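Local coordinates for protein BauA (Acinetobacter baumannii, PDB 6HCP) that takes up ferric preacinetobactin across the bacterial outer membrane, as a siderophore receptor of the TonB-dependent family, at residues Pro126-Ser131 with Leu339-Asp344; Thr274-Asp279 with Thr393-Pro398; Pro278-Val283 with Pro404-Thr409; Lys490-Pro495 with Pro536-Asp541; Ala680-Ala683 with Asn689-Leu692. All coordinates share one frame; numbering follows the deposited sequence.

Overall arrangement
All five contacts belong to one TonB-dependent receptor, a barrel with a plug inside. Interaction 1 joins the plug to barrel strand 331-358; interactions 2 to 4 involve loops and strand ends of the barrel, and interaction 5 is the short hairpin 682-683/691-692. Interactions 2 and 3 share Pro278 and Asp279, with centres about 15 Å apart. Interactions 2 and 5 touch through Leu276 and Trp682. Phe408 of interaction 3 packs on Leu339 and Ala340 of interaction 1. Interaction 4 stands apart, its centre about 26 Å from that of interaction 1. Along the chain, interactions 1 to 3 interleave, and 4 and 5 follow. Interactions 1, 2, 3 and 5 thus form one connected cluster.

Interaction 1: Pro126-Ser131 with Leu339-Asp344; sequences PFYRTS and LAFDVD. With EDO (1,2-ethanediol), chain L.
Phe341 sets the outer edge of its ring against two rings of the 126-131 loop. Phe127 CD2 and Tyr128 CE2 both lie in the Phe341 ring plane, at that edge. Phe127 in turn has Phe341 CE1 over one of its faces. The closest atoms are Phe127 CE2 and Phe341 CZ, 3.4 Å apart. The two ring centres are 5.2 Å apart and the planes are inclined at 59°, so the pair is oblique. Tyr128 turns a face to its neighbour in sequence: Phe127 CD2 sits 3.4 Å above the middle of the Tyr128 ring. Tyr128 CD2 lies in plane at the edge of Phe127. Tyr128 meets Phe341 from the opposite direction, with its OH 3.8 Å from Phe341 CZ. Val343 adds a looser touch, CG1 to Phe127 CE1 at 4.3 Å. Phe127 reaches across with CG anti to its N (chi1 -160°).

The group extends beyond the two segments. Tyr315 of strand 302-318 meets Phe341 with planes inclined by about 20°, and meets Tyr128 edge-to-face. The backbone of Phe127 is anchored by Asp287 at its N and by Thr113 and Asn114 at its O.

The contact is aromatic and apolar, between a loop of the plug and an inward-facing row of a barrel strand. It is a plug-to-wall interface of the kind found in TonB-dependent receptors, where the plug fills the barrel lumen.

Interaction 2: Thr274-Asp279 with Thr393-Pro398; sequences TLLSPD and TNIYDP. With EDO (1,2-ethanediol), chain B.
Leu276 and Ile395 make the tight part of this contact. Leu276 CD2 comes within 3.6 Å of Ile395 CB and 3.9 Å of Ile395 CG2. The two side chains approach at a slant. Ile395 is held on its other branch too: with CG1 between N and the carbonyl carbon (chi1 68°), that atom lies 3.6 Å above the centre of the Tyr396 ring. The backbone here is a type I turn from Asn394 to Asp397. It contains an Asx turn: Asn394 OD1 accepts from Tyr396 N at 2.9 Å, in the carbonyl plane.

The Thr274 side is looser. Its CG2 stands 4.0 Å from Ile395 O, and its OG1 bonds to Lys271 O instead. An ethanediol, probably from the crystallisation liquor, lies here between the two segments. Its O1 receives a nearly straight bond of 2.9 Å from Leu275 N. At the outer end, exposed Pro398 packs on Tyr396 of a second subunit.

Segment 274-279 is loop, and 393-398 begins on the end of strand 391-394 and runs into a turn. Ile395 also rests on Leu332 of strand 331-358, which pairs with strand 391-394. Thr274 and Leu276 are backed by Leu692 of strand 691-692.

Interaction 3: Pro278-Val283 with Pro404-Thr409; sequences PDWGSV and PKPEFT. With EDO (1,2-ethanediol), chain D; EDO (1,2-ethanediol), chain Q.
Trp280 lies flat under the 404-406 backbone, and CH-pi contacts carry most of the meeting. Pro406 CD stands over the six-membered ring, 3.6 Å from its centroid. Lys405 CA stands over the five-membered ring at 4.0 Å. On the opposite face, Pro278 CB sits 3.7 Å above the ring plane, so the indole is packed from both sides. Trp280 CG lies between its N and carbonyl carbon (chi1 52°), which swings the ring across to 404-406.

The segment 278-281 is a type I beta turn, closed by Gly281 N to Pro278 O. The contact packs this turn, which leads into barrel strand 282-297, against the loop before strand 412-431.

The polar link between the segments runs through a water, which donates to Trp280 O at 2.8 Å and accepts from Lys405 NZ. The indole N-H bonds outside the pair, to Trp402 O. The lysine chain is bent at chi3, and its CE approaches Trp280 O at 3.5 Å.

Ethanediol, probably from the crystallisation liquor, occupies two places. One molecule bonds Ser282 OG through its O1 at 2.7 Å and holds its O2 over a face of the Phe408 ring. The other donates to Glu407 O.

Interaction 4: Lys490-Pro495 with Pro536-Asp541; sequences KGDQAP and PSSYLD. With EDO (1,2-ethanediol), chain E.
Asp492 and Ser538 make a water-mediated surface contact between a barrel loop and the end of a barrel strand. The loop follows strand 478-489, and Ser538 lies on strand 524-541. The touching parts, 492-495 and 538-540, run almost the same way, with directions 11° apart. Direct contact is slight. Asp492 OD2 lies 3.6 Å from Ser538 CB, against the carbon and not the hydroxyl.

Two waters join the pair. One accepts from Asp492 N at 2.9 Å and is hydrogen-bonded to Ser538 OG at 2.7 Å. The other donates to Asp492 OD2 at 2.7 Å and accepts from Ser538 N at 2.9 Å. Each residue thus contributes one backbone N and one side-chain oxygen, so the two bridges run between the same two residues. Asp492 CG lies beside its own N (chi1 -69°), which leaves the carboxylate on the Ser538 side.

Further along, the contact turns apolar and loose. Pro495 CG and Leu540 CD2 are 4.4 Å apart. Ser537 points away from the loop and binds an ethanediol, probably from the crystallisation liquor, which also bonds Lys590 O.

Phe552 of strand 549-569 packs against Asp492, Ala494 and Pro495. Ser538 touches Phe505 and Ser554. The backbone of Asp492 bonds to Phe505, and Ser537 and Tyr539 pair with strand 549-569.

Interaction 5: Ala680-Ala683 with Asn689-Leu692; sequences AYWA and NLAL
Trp682 is held between two leucines of 689-692. Leu690 CD1 lies over one face, 4.2 Å from the centroid of the five-membered ring. Leu692 CD2 lies over the opposite face, 4.1 Å from the centroid of the six-membered ring. Both are CH-pi contacts. The Leu690 side chain crosses the indole at about a right angle, and its CB also reaches Trp682 CE3 at 3.8 Å. With CG beside its N (chi1 -62°), the indole stands between the two leucines.

The backbone sets this spacing. Ala683 and Ala691 form a hydrogen-bonded antiparallel pair: Ala683 N to Ala691 O is 3.0 Å and Ala691 N to Ala683 O is 2.8 Å. Trp682 and Leu692 are the adjacent non-hydrogen-bonded pair. Two CA-H...O contacts add to this, from Leu692 CA to Tyr681 O and from Leu690 CA to Ala683 O.

Further out, Asn689 and Leu690 form a classic beta bulge facing Val258, and Asn689 OD1 accepts from Val260 N. The hairpin carries the start of the predicted TonB C-terminal box.

The indole N-H of Trp682 is bonded to Pro267 O. Methyl groups on both faces and a bonded N-H should together fix the rotation of this buried ring.

Interaction 1: Pro126-Ser131 with Leu339-Asp344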
# COMPACT_ATOMS: atom_id res chain seq x y z
N PRO A 126 10.20 16.47 30.35
CA PRO A 126 9.53 17.43 29.46
C PRO A 126 8.03 17.51 29.73
O PRO A 126 7.42 16.51 30.09
CB PRO A 126 9.86 16.88 28.07
CG PRO A 126 11.18 16.19 28.27
CD PRO A 126 11.05 15.52 29.62
N PHE A 127 7.46 18.70 29.58
CA PHE A 127 6.12 19.00 30.06
C PHE A 127 5.04 18.21 29.29
O PHE A 127 4.13 17.69 29.90
CB PHE A 127 5.85 20.50 29.93
CG PHE A 127 4.74 21.03 30.79
CD1 PHE A 127 4.94 21.25 32.14
CD2 PHE A 127 3.52 21.39 30.24
CE1 PHE A 127 3.94 21.85 32.91
CE2 PHE A 127 2.52 21.95 31.02
CZ PHE A 127 2.73 22.17 32.36
N TYR A 128 5.16 18.12 27.96
CA TYR A 128 4.05 17.64 27.13
C TYR A 128 4.45 16.48 26.21
O TYR A 128 3.58 15.73 25.77
CB TYR A 128 3.49 18.77 26.28
CG TYR A 128 2.50 19.68 26.94
CD1 TYR A 128 1.65 19.25 27.95
CD2 TYR A 128 2.45 21.02 26.59
CE1 TYR A 128 0.70 20.09 28.50
CE2 TYR A 128 1.47 21.86 27.08
CZ TYR A 128 0.63 21.41 28.09
OH TYR A 128 -0.28 22.27 28.60
N ARG A 129 5.72 16.41 25.77
CA ARG A 129 6.15 15.27 24.95
C ARG A 129 7.63 15.00 25.19
O ARG A 129 8.42 15.93 25.25
CB ARG A 129 5.89 15.54 23.46
CG ARG A 129 6.39 14.44 22.51
CD ARG A 129 5.48 14.28 21.31
NE ARG A 129 5.33 15.51 20.58
CZ ARG A 129 4.18 16.11 20.29
NH1 ARG A 129 3.03 15.43 20.33
NH2 ARG A 129 4.23 17.35 19.84
N THR A 130 7.97 13.72 25.35
CA THR A 130 9.29 13.28 25.66
C THR A 130 9.77 12.30 24.58
O THR A 130 9.26 11.19 24.49
CB THR A 130 9.36 12.65 27.06
OG1 THR A 130 8.99 13.66 28.01
CG2 THR A 130 10.74 12.13 27.39
N SER A 131 10.86 12.67 23.89
CA SER A 131 11.55 11.72 22.99
C SER A 131 12.46 10.83 23.82
O SER A 131 13.09 11.27 24.78
CB SER A 131 12.30 12.45 21.88
OG SER A 131 12.61 11.55 20.81
N LEU A 339 -1.40 31.02 22.79
CA LEU A 339 -1.09 30.74 24.18
C LEU A 339 0.42 30.59 24.32
O LEU A 339 1.08 30.00 23.47
CB LEU A 339 -1.82 29.46 24.62
CG LEU A 339 -1.48 28.95 26.02
CD1 LEU A 339 -1.86 29.97 27.09
CD2 LEU A 339 -2.18 27.63 26.29
N ALA A 340 0.97 31.15 25.40
CA ALA A 340 2.33 30.85 25.77
C ALA A 340 2.38 30.78 27.29
O ALA A 340 1.59 31.46 27.96
CB ALA A 340 3.32 31.87 25.24
N PHE A 341 3.23 29.88 27.79
CA PHE A 341 3.51 29.90 29.22
C PHE A 341 4.95 29.47 29.45
O PHE A 341 5.57 28.74 28.66
CB PHE A 341 2.46 29.08 30.00
CG PHE A 341 2.45 27.60 29.72
CD1 PHE A 341 3.36 26.75 30.32
CD2 PHE A 341 1.52 27.06 28.85
CE1 PHE A 341 3.35 25.38 30.05
CE2 PHE A 341 1.49 25.70 28.59
CZ PHE A 341 2.40 24.87 29.19
N ASP A 342 5.52 30.02 30.52
CA ASP A 342 6.85 29.69 30.99
C ASP A 342 6.71 29.19 32.43
O ASP A 342 6.03 29.84 33.23
CB ASP A 342 7.78 30.91 30.99
CG ASP A 342 7.98 31.55 29.62
OD1 ASP A 342 7.95 30.82 28.62
OD2 ASP A 342 7.97 32.80 29.56
N VAL A 343 7.35 28.07 32.75
CA VAL A 343 7.24 27.53 34.10
C VAL A 343 8.63 27.07 34.58
O VAL A 343 9.41 26.44 33.83
CB VAL A 343 6.14 26.46 34.21
CG1 VAL A 343 6.10 25.53 33.03
CG2 VAL A 343 6.16 25.68 35.52
N ASP A 344 8.96 27.49 35.80
CA ASP A 344 10.18 27.11 36.50
C ASP A 344 9.82 26.18 37.67
O ASP A 344 9.01 26.56 38.52
CB ASP A 344 10.92 28.34 37.03
CG ASP A 344 11.55 29.20 35.94
OD1 ASP A 344 11.91 28.65 34.89
OD2 ASP A 344 11.68 30.41 36.16
C1 EDO L . 8.82 32.51 34.33
O1 EDO L . 10.13 31.98 34.58
C2 EDO L . 7.86 31.85 35.30
O2 EDO L . 8.40 31.88 36.63

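Interaction 2: Thr274-Asp279 with Thr393-Pro398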
# COMPACT_ATOMS: atom_id res chain seq x y z
N THR A 274 -5.34 13.65 6.58
CA THR A 274 -5.93 14.98 6.56
C THR A 274 -5.52 15.74 7.84
O THR A 274 -5.67 15.23 8.91
CB THR A 274 -7.46 14.89 6.46
OG1 THR A 274 -7.83 14.11 5.32
CG2 THR A 274 -8.14 16.23 6.41
N LEU A 275 -5.20 17.03 7.69
CA LEU A 275 -4.99 17.92 8.82
C LEU A 275 -6.21 18.85 8.92
O LEU A 275 -6.50 19.60 8.01
CB LEU A 275 -3.72 18.73 8.60
CG LEU A 275 -3.42 19.73 9.72
CD1 LEU A 275 -3.22 19.01 11.05
CD2 LEU A 275 -2.23 20.59 9.37
N LEU A 276 -6.93 18.77 10.04
CA LEU A 276 -8.18 19.52 10.22
C LEU A 276 -7.97 20.80 11.05
O LEU A 276 -8.93 21.42 11.50
CB LEU A 276 -9.21 18.61 10.87
CG LEU A 276 -9.74 17.49 9.97
CD1 LEU A 276 -10.79 16.68 10.70
CD2 LEU A 276 -10.31 18.05 8.67
N SER A 277 -6.71 21.19 11.22
CA SER A 277 -6.35 22.43 11.88
C SER A 277 -5.54 23.26 10.89
O SER A 277 -5.02 22.72 9.92
CB SER A 277 -5.56 22.13 13.17
OG SER A 277 -6.29 21.29 14.06
N PRO A 278 -5.33 24.57 11.16
CA PRO A 278 -4.61 25.42 10.22
C PRO A 278 -3.23 24.88 9.82
O PRO A 278 -2.43 24.51 10.68
CB PRO A 278 -4.48 26.76 10.96
CG PRO A 278 -5.65 26.78 11.93
CD PRO A 278 -5.91 25.33 12.27
N ASP A 279 -2.94 24.89 8.51
CA ASP A 279 -1.65 24.46 7.99
C ASP A 279 -0.55 25.34 8.56
O ASP A 279 0.54 24.84 8.83
CB ASP A 279 -1.62 24.37 6.45
CG ASP A 279 -2.23 25.54 5.69
OD1 ASP A 279 -2.26 26.66 6.27
OD2 ASP A 279 -2.66 25.34 4.52
N THR A 393 -14.03 26.40 6.70
CA THR A 393 -13.48 25.44 5.76
C THR A 393 -14.47 24.29 5.64
O THR A 393 -15.60 24.33 6.19
CB THR A 393 -12.08 24.95 6.17
OG1 THR A 393 -12.17 24.26 7.43
CG2 THR A 393 -11.08 26.07 6.28
N ASN A 394 -14.04 23.22 4.99
CA ASN A 394 -14.80 21.97 4.96
C ASN A 394 -13.82 20.83 5.22
O ASN A 394 -12.73 20.81 4.63
CB ASN A 394 -15.56 21.84 3.63
CG ASN A 394 -16.45 20.62 3.57
OD1 ASN A 394 -15.97 19.48 3.59
ND2 ASN A 394 -17.76 20.84 3.56
N ILE A 395 -14.19 19.87 6.08
CA ILE A 395 -13.26 18.83 6.49
C ILE A 395 -12.85 17.95 5.29
O ILE A 395 -11.82 17.29 5.37
CB ILE A 395 -13.79 17.95 7.63
CG1 ILE A 395 -14.98 17.08 7.20
CG2 ILE A 395 -14.13 18.81 8.85
CD1 ILE A 395 -15.47 16.15 8.28
N TYR A 396 -13.69 17.88 4.26
CA TYR A 396 -13.38 17.05 3.11
C TYR A 396 -12.65 17.83 2.01
O TYR A 396 -12.34 17.24 0.97
CB TYR A 396 -14.67 16.43 2.56
CG TYR A 396 -15.43 15.62 3.57
CD1 TYR A 396 -14.89 14.46 4.10
CD2 TYR A 396 -16.66 16.03 4.03
CE1 TYR A 396 -15.55 13.74 5.08
CE2 TYR A 396 -17.36 15.29 4.98
CZ TYR A 396 -16.79 14.16 5.52
OH TYR A 396 -17.49 13.42 6.44
N ASP A 397 -12.44 19.14 2.17
CA ASP A 397 -11.74 19.93 1.13
C ASP A 397 -10.27 19.53 1.11
O ASP A 397 -9.56 19.66 2.11
CB ASP A 397 -11.92 21.44 1.35
CG ASP A 397 -11.50 22.37 0.21
OD1 ASP A 397 -10.81 21.94 -0.73
OD2 ASP A 397 -11.76 23.57 0.34
N PRO A 398 -9.72 19.21 -0.08
CA PRO A 398 -8.29 18.88 -0.17
C PRO A 398 -7.42 20.13 -0.15
O PRO A 398 -6.24 20.01 0.03
CB PRO A 398 -8.16 18.12 -1.51
CG PRO A 398 -9.57 17.75 -1.87
CD PRO A 398 -10.44 18.84 -1.30
C1 EDO B . -5.35 17.30 4.13
O1 EDO B . -4.81 18.24 5.05
C2 EDO B . -6.05 18.15 3.10
O2 EDO B . -6.22 19.39 3.81

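Interaction 3: Pro278-Val283 with Pro404-Thr409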
# COMPACT_ATOMS: atom_id res chain seq x y z
N PRO A 278 -5.33 24.57 11.16
CA PRO A 278 -4.61 25.42 10.22
C PRO A 278 -3.23 24.88 9.82
O PRO A 278 -2.43 24.51 10.68
CB PRO A 278 -4.48 26.76 10.96
CG PRO A 278 -5.65 26.78 11.93
CD PRO A 278 -5.91 25.33 12.27
N ASP A 279 -2.94 24.89 8.51
CA ASP A 279 -1.65 24.46 7.99
C ASP A 279 -0.55 25.34 8.56
O ASP A 279 0.54 24.84 8.83
CB ASP A 279 -1.62 24.37 6.45
CG ASP A 279 -2.23 25.54 5.69
OD1 ASP A 279 -2.26 26.66 6.27
OD2 ASP A 279 -2.66 25.34 4.52
N TRP A 280 -0.86 26.60 8.88
CA TRP A 280 0.13 27.53 9.42
C TRP A 280 0.29 27.40 10.94
O TRP A 280 1.18 28.01 11.52
CB TRP A 280 -0.20 28.97 9.03
CG TRP A 280 -1.59 29.42 9.35
CD1 TRP A 280 -2.60 29.65 8.45
CD2 TRP A 280 -2.11 29.81 10.63
NE1 TRP A 280 -3.71 30.11 9.09
CE2 TRP A 280 -3.43 30.24 10.43
CE3 TRP A 280 -1.57 29.88 11.93
CZ2 TRP A 280 -4.25 30.68 11.47
CZ3 TRP A 280 -2.38 30.30 12.95
CH2 TRP A 280 -3.69 30.71 12.73
N GLY A 281 -0.59 26.63 11.59
CA GLY A 281 -0.58 26.53 13.07
C GLY A 281 0.67 25.82 13.56
O GLY A 281 1.18 24.92 12.88
N SER A 282 1.22 26.25 14.70
CA SER A 282 2.41 25.61 15.19
C SER A 282 2.44 25.61 16.72
O SER A 282 1.82 26.47 17.40
CB SER A 282 3.66 26.22 14.63
OG SER A 282 3.80 27.55 15.05
N VAL A 283 3.19 24.65 17.24
CA VAL A 283 3.44 24.54 18.66
C VAL A 283 4.94 24.32 18.82
O VAL A 283 5.57 23.60 18.03
CB VAL A 283 2.63 23.39 19.30
CG1 VAL A 283 3.09 22.03 18.81
CG2 VAL A 283 2.70 23.46 20.83
N PRO A 404 -4.23 34.04 6.42
CA PRO A 404 -2.88 34.39 6.83
C PRO A 404 -2.56 33.94 8.27
O PRO A 404 -3.47 33.74 9.08
CB PRO A 404 -2.84 35.91 6.67
CG PRO A 404 -4.28 36.37 6.78
CD PRO A 404 -5.16 35.19 6.41
N LYS A 405 -1.28 33.71 8.53
CA LYS A 405 -0.77 33.38 9.82
C LYS A 405 -0.67 34.64 10.67
O LYS A 405 0.10 35.53 10.35
CB LYS A 405 0.61 32.75 9.66
CG LYS A 405 1.25 32.27 10.96
CD LYS A 405 2.73 32.03 10.79
CE LYS A 405 3.24 30.88 11.63
NZ LYS A 405 4.55 30.39 11.13
N PRO A 406 -1.35 34.72 11.83
CA PRO A 406 -1.22 35.89 12.69
C PRO A 406 0.18 35.92 13.30
O PRO A 406 0.79 34.89 13.59
CB PRO A 406 -2.31 35.75 13.75
CG PRO A 406 -2.82 34.32 13.64
CD PRO A 406 -2.38 33.77 12.30
N GLU A 407 0.72 37.13 13.46
CA GLU A 407 1.94 37.32 14.18
C GLU A 407 1.73 36.85 15.63
O GLU A 407 0.64 37.00 16.17
CB GLU A 407 2.34 38.80 14.14
CG GLU A 407 3.83 39.00 14.17
CD GLU A 407 4.23 40.43 14.50
OE1 GLU A 407 3.48 41.34 14.11
OE2 GLU A 407 5.24 40.61 15.22
N PHE A 408 2.80 36.40 16.27
CA PHE A 408 2.71 35.82 17.59
C PHE A 408 3.14 36.85 18.64
O PHE A 408 4.33 37.00 18.89
CB PHE A 408 3.53 34.54 17.66
CG PHE A 408 3.33 33.74 18.92
CD1 PHE A 408 2.15 33.05 19.13
CD2 PHE A 408 4.31 33.70 19.90
CE1 PHE A 408 1.94 32.35 20.32
CE2 PHE A 408 4.09 33.02 21.09
CZ PHE A 408 2.92 32.32 21.28
N THR A 409 2.16 37.48 19.29
CA THR A 409 2.40 38.52 20.31
C THR A 409 1.41 38.40 21.47
O THR A 409 0.74 39.37 21.82
CB THR A 409 2.25 39.92 19.70
OG1 THR A 409 0.92 39.99 19.17
CG2 THR A 409 3.27 40.21 18.62
C1 EDO D . 4.99 28.38 18.24
O1 EDO D . 5.54 27.83 17.05
C2 EDO D . 4.07 29.53 17.96
O2 EDO D . 4.81 30.59 17.35
C1 EDO Q . -1.83 39.52 16.52
O1 EDO Q . -0.40 39.53 16.51
C2 EDO Q . -2.36 40.74 15.78
O2 EDO Q . -2.52 40.40 14.40
O HOH W 1 3.83 27.89 10.69

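Interaction 4: Lys490-Pro495 with Pro536-Asp541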
# COMPACT_ATOMS: atom_id res chain seq x y z
N LYS A 490 -5.36 17.84 43.73
CA LYS A 490 -5.60 19.14 44.39
C LYS A 490 -7.09 19.42 44.39
O LYS A 490 -7.79 19.23 43.37
CB LYS A 490 -4.85 20.23 43.61
CG LYS A 490 -5.04 21.64 44.11
CD LYS A 490 -4.11 22.62 43.43
CE LYS A 490 -4.25 22.63 41.92
NZ LYS A 490 -5.47 23.37 41.53
N GLY A 491 -7.61 19.91 45.52
CA GLY A 491 -9.02 20.24 45.60
C GLY A 491 -9.38 21.45 44.75
O GLY A 491 -8.59 22.35 44.56
N ASP A 492 -10.59 21.43 44.21
CA ASP A 492 -11.14 22.57 43.49
C ASP A 492 -11.59 23.65 44.50
O ASP A 492 -11.83 23.36 45.70
CB ASP A 492 -12.34 22.14 42.65
CG ASP A 492 -11.98 21.23 41.48
OD1 ASP A 492 -10.86 21.36 40.98
OD2 ASP A 492 -12.90 20.56 40.98
N GLN A 493 -11.82 24.86 43.97
CA GLN A 493 -12.30 26.00 44.78
C GLN A 493 -13.70 26.40 44.32
O GLN A 493 -13.97 26.51 43.12
CB GLN A 493 -11.34 27.18 44.67
CG GLN A 493 -11.81 28.39 45.48
CD GLN A 493 -10.71 29.41 45.65
OE1 GLN A 493 -9.97 29.69 44.71
NE2 GLN A 493 -10.55 29.94 46.85
N ALA A 494 -14.62 26.53 45.29
CA ALA A 494 -15.99 26.92 45.02
C ALA A 494 -16.00 28.34 44.46
O ALA A 494 -15.29 29.21 44.95
CB ALA A 494 -16.80 26.80 46.28
N PRO A 495 -16.77 28.60 43.38
CA PRO A 495 -16.86 29.95 42.83
C PRO A 495 -17.61 30.94 43.74
O PRO A 495 -18.34 30.51 44.65
CB PRO A 495 -17.60 29.71 41.50
CG PRO A 495 -18.49 28.52 41.79
CD PRO A 495 -17.67 27.64 42.72
N PRO A 536 -13.19 10.94 42.64
CA PRO A 536 -14.20 11.96 42.91
C PRO A 536 -14.09 13.15 41.94
O PRO A 536 -13.03 13.40 41.37
CB PRO A 536 -13.91 12.41 44.35
CG PRO A 536 -12.46 12.05 44.59
CD PRO A 536 -12.13 10.89 43.65
N SER A 537 -15.21 13.88 41.79
CA SER A 537 -15.21 15.15 41.10
C SER A 537 -16.14 16.11 41.86
O SER A 537 -16.97 15.70 42.67
CB SER A 537 -15.65 15.00 39.64
OG SER A 537 -17.00 14.55 39.58
N SER A 538 -15.94 17.39 41.59
CA SER A 538 -16.63 18.46 42.31
C SER A 538 -17.48 19.27 41.32
O SER A 538 -17.10 19.41 40.19
CB SER A 538 -15.63 19.33 43.02
OG SER A 538 -14.95 18.61 44.04
N TYR A 539 -18.61 19.80 41.78
CA TYR A 539 -19.46 20.64 40.95
C TYR A 539 -20.43 21.46 41.81
O TYR A 539 -20.66 21.15 42.98
CB TYR A 539 -20.21 19.77 39.94
CG TYR A 539 -21.02 18.67 40.56
CD1 TYR A 539 -22.29 18.94 41.05
CD2 TYR A 539 -20.59 17.36 40.62
CE1 TYR A 539 -23.04 17.98 41.71
CE2 TYR A 539 -21.35 16.37 41.23
CZ TYR A 539 -22.57 16.69 41.79
OH TYR A 539 -23.35 15.77 42.43
N LEU A 540 -21.07 22.44 41.18
CA LEU A 540 -22.11 23.27 41.77
C LEU A 540 -23.45 22.55 41.68
O LEU A 540 -23.87 22.19 40.60
CB LEU A 540 -22.11 24.59 40.99
CG LEU A 540 -22.77 25.79 41.65
CD1 LEU A 540 -22.26 26.00 43.07
CD2 LEU A 540 -22.54 27.04 40.81
N ASP A 541 -24.03 22.18 42.84
CA ASP A 541 -25.25 21.40 42.95
C ASP A 541 -26.47 22.31 43.19
O ASP A 541 -26.70 22.76 44.31
CB ASP A 541 -25.11 20.35 44.05
CG ASP A 541 -26.30 19.40 44.17
OD1 ASP A 541 -27.27 19.58 43.40
OD2 ASP A 541 -26.29 18.55 45.08
C1 EDO E . -17.23 12.28 37.06
O1 EDO E . -16.77 12.31 38.41
C2 EDO E . -18.72 12.00 37.14
O2 EDO E . -19.37 13.19 37.62
O HOH W 2 -12.28 19.07 44.35
O HOH W 3 -13.73 18.16 39.95

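Interaction 5: Ala680-Ala683 with Asn689-Leu692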
# COMPACT_ATOMS: atom_id res chain seq x y z
N ALA A 680 -8.70 5.36 8.55
CA ALA A 680 -9.18 6.67 9.01
C ALA A 680 -10.14 6.46 10.19
O ALA A 680 -11.13 5.74 10.06
CB ALA A 680 -9.86 7.40 7.88
N TYR A 681 -9.84 7.07 11.33
CA TYR A 681 -10.74 6.98 12.48
C TYR A 681 -10.70 8.27 13.30
O TYR A 681 -9.66 8.94 13.38
CB TYR A 681 -10.38 5.77 13.35
CG TYR A 681 -9.02 5.83 13.99
CD1 TYR A 681 -7.90 5.39 13.31
CD2 TYR A 681 -8.85 6.32 15.28
CE1 TYR A 681 -6.64 5.39 13.90
CE2 TYR A 681 -7.59 6.34 15.88
CZ TYR A 681 -6.49 5.85 15.19
OH TYR A 681 -5.24 5.91 15.74
N TRP A 682 -11.85 8.57 13.91
CA TRP A 682 -11.98 9.60 14.94
C TRP A 682 -11.66 8.97 16.30
O TRP A 682 -12.14 7.89 16.60
CB TRP A 682 -13.41 10.15 15.00
CG TRP A 682 -13.93 10.84 13.78
CD1 TRP A 682 -15.04 10.49 13.06
CD2 TRP A 682 -13.51 12.12 13.29
NE1 TRP A 682 -15.28 11.43 12.09
CE2 TRP A 682 -14.36 12.44 12.21
CE3 TRP A 682 -12.44 12.98 13.58
CZ2 TRP A 682 -14.27 13.66 11.54
CZ3 TRP A 682 -12.34 14.17 12.90
CH2 TRP A 682 -13.24 14.50 11.89
N ALA A 683 -11.03 9.76 17.17
CA ALA A 683 -10.92 9.42 18.60
C ALA A 683 -10.84 10.73 19.38
O ALA A 683 -10.66 11.79 18.78
CB ALA A 683 -9.72 8.56 18.84
N ASN A 689 -13.36 17.55 21.03
CA ASN A 689 -14.15 16.32 21.01
C ASN A 689 -13.49 15.19 20.21
O ASN A 689 -13.59 14.02 20.60
CB ASN A 689 -15.55 16.55 20.44
CG ASN A 689 -16.44 17.46 21.27
OD1 ASN A 689 -17.35 18.06 20.70
ND2 ASN A 689 -16.22 17.55 22.59
N LEU A 690 -12.87 15.53 19.05
CA LEU A 690 -12.42 14.54 18.09
C LEU A 690 -11.10 14.98 17.46
O LEU A 690 -10.89 16.15 17.22
CB LEU A 690 -13.43 14.41 16.95
CG LEU A 690 -14.83 13.94 17.29
CD1 LEU A 690 -15.67 13.95 16.02
CD2 LEU A 690 -14.83 12.57 17.92
N ALA A 691 -10.29 13.99 17.07
CA ALA A 691 -9.16 14.19 16.21
C ALA A 691 -8.95 12.90 15.42
O ALA A 691 -9.27 11.81 15.88
CB ALA A 691 -7.94 14.53 17.02
N LEU A 692 -8.43 13.04 14.20
CA LEU A 692 -8.11 11.88 13.39
C LEU A 692 -6.87 11.17 13.93
O LEU A 692 -5.88 11.80 14.27
CB LEU A 692 -7.85 12.33 11.94
CG LEU A 692 -9.08 12.73 11.15
CD1 LEU A 692 -8.65 13.31 9.80
CD2 LEU A 692 -10.02 11.54 10.94